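Amine oxidase (Emericella nidulans, PDB 3PGB) is a copper- and topaquinone-dependent enzyme that probably oxidises primary amines, working as a dimer with one quinone cofactor in each subunit. Local coordinates at residues S397-L402 with N634-A639. Numbering follows the deposited sequence.
Sequences SSVAYL and NLVHAA
Residues 397-402 run from helix 394-398 into strand 400-402, antiparallel to strand 374-389; residues 634-639 form a loop with a type II' beta turn, closed by the hydrogen bond from Ala638 N to Leu635 O, 3.0 Å. The segments run in the same sense, CA atoms 5.7 Å apart at Ser398-Asn634 and 8.2 Å at Leu402-Ala639. Carbonyls near a helix's C-terminal end have no further turn to bond to; Asn634 ND2 (chi1 m) donates to Ser397 O (2.9 Å, 164°). Beyond this amide, apolar groups make the contact. Small Ala400 brings CB within 3.7 Å of Asn634 CB. Long, flexible Leu635 (m,t) starts sideways, yet its CD2 reaches Ala400 CB (3.7 Å) and Leu402 CD1 (4.3 Å). Branched Leu402 (m,t) spreads, CD1 4.0 Å from Ala638 CB and CD2 3.9 Å from Ala639 CB; Tyr401 points away, OH hydrogen-bonded to Gln509 NE2. This helix-to-strand junction, packed against a beta turn's flanks, belongs to the copper amine oxidase catalytic domain and leads into Asp403, the predicted proton acceptor.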
# COMPACT_ATOMS: atom_id res chain seq x y z
N SER A 397 -28.74 10.87 -1.40
CA SER A 397 -28.73 10.77 0.07
C SER A 397 -29.14 9.38 0.55
O SER A 397 -28.64 8.90 1.56
CB SER A 397 -29.65 11.83 0.69
OG SER A 397 -29.69 11.71 2.10
N SER A 398 -30.03 8.74 -0.19
CA SER A 398 -30.64 7.48 0.24
C SER A 398 -29.93 6.23 -0.26
O SER A 398 -30.23 5.14 0.22
CB SER A 398 -32.09 7.44 -0.22
OG SER A 398 -32.83 8.53 0.30
N VAL A 399 -29.02 6.36 -1.23
CA VAL A 399 -28.37 5.17 -1.78
C VAL A 399 -27.40 4.53 -0.78
O VAL A 399 -26.51 5.19 -0.24
CB VAL A 399 -27.62 5.45 -3.11
CG1 VAL A 399 -26.79 4.24 -3.50
CG2 VAL A 399 -28.59 5.77 -4.22
N ALA A 400 -27.63 3.26 -0.50
CA ALA A 400 -26.71 2.45 0.29
C ALA A 400 -26.71 1.04 -0.30
O ALA A 400 -27.36 0.13 0.22
CB ALA A 400 -27.13 2.44 1.75
N TYR A 401 -26.00 0.88 -1.42
CA TYR A 401 -25.95 -0.40 -2.13
C TYR A 401 -25.32 -1.49 -1.28
O TYR A 401 -24.30 -1.29 -0.63
CB TYR A 401 -25.16 -0.28 -3.45
CG TYR A 401 -25.83 0.55 -4.52
CD1 TYR A 401 -27.09 0.22 -4.99
CD2 TYR A 401 -25.19 1.64 -5.09
CE1 TYR A 401 -27.70 0.96 -5.96
CE2 TYR A 401 -25.80 2.39 -6.07
CZ TYR A 401 -27.06 2.04 -6.50
OH TYR A 401 -27.69 2.77 -7.48
N LEU A 402 -25.97 -2.65 -1.30
CA LEU A 402 -25.42 -3.87 -0.75
C LEU A 402 -25.37 -4.84 -1.93
O LEU A 402 -26.40 -5.39 -2.33
CB LEU A 402 -26.30 -4.39 0.39
CG LEU A 402 -26.31 -3.50 1.64
CD1 LEU A 402 -27.48 -3.82 2.55
CD2 LEU A 402 -24.98 -3.59 2.40
N ASN A 634 -30.26 5.06 6.10
CA ASN A 634 -30.42 4.20 4.93
C ASN A 634 -30.38 2.72 5.27
O ASN A 634 -31.16 1.92 4.73
CB ASN A 634 -29.31 4.46 3.91
CG ASN A 634 -29.40 5.81 3.26
OD1 ASN A 634 -30.37 6.55 3.44
ND2 ASN A 634 -28.38 6.16 2.49
N LEU A 635 -29.46 2.35 6.15
CA LEU A 635 -29.15 0.95 6.41
C LEU A 635 -29.99 0.36 7.52
O LEU A 635 -30.43 -0.78 7.43
CB LEU A 635 -27.67 0.79 6.77
CG LEU A 635 -26.67 0.91 5.62
CD1 LEU A 635 -25.27 0.66 6.14
CD2 LEU A 635 -27.02 -0.07 4.52
N VAL A 636 -30.20 1.14 8.57
CA VAL A 636 -30.84 0.65 9.79
C VAL A 636 -30.04 -0.57 10.29
O VAL A 636 -28.89 -0.40 10.68
CB VAL A 636 -32.35 0.38 9.57
CG1 VAL A 636 -33.05 0.03 10.87
CG2 VAL A 636 -33.00 1.61 8.95
N HIS A 637 -30.60 -1.77 10.25
CA HIS A 637 -29.88 -2.95 10.76
C HIS A 637 -29.20 -3.79 9.66
O HIS A 637 -28.65 -4.86 9.95
CB HIS A 637 -30.83 -3.84 11.58
CG HIS A 637 -31.42 -3.16 12.78
ND1 HIS A 637 -30.64 -2.64 13.80
CD2 HIS A 637 -32.70 -2.95 13.14
CE1 HIS A 637 -31.43 -2.12 14.72
NE2 HIS A 637 -32.69 -2.29 14.35
N ALA A 638 -29.20 -3.29 8.42
CA ALA A 638 -28.85 -4.11 7.25
C ALA A 638 -27.35 -4.37 7.01
O ALA A 638 -27.00 -5.29 6.26
CB ALA A 638 -29.47 -3.49 5.99
N ALA A 639 -26.48 -3.58 7.62
CA ALA A 639 -25.03 -3.71 7.40
C ALA A 639 -24.24 -3.29 8.64
O ALA A 639 -23.45 -2.36 8.59
CB ALA A 639 -24.62 -2.88 6.21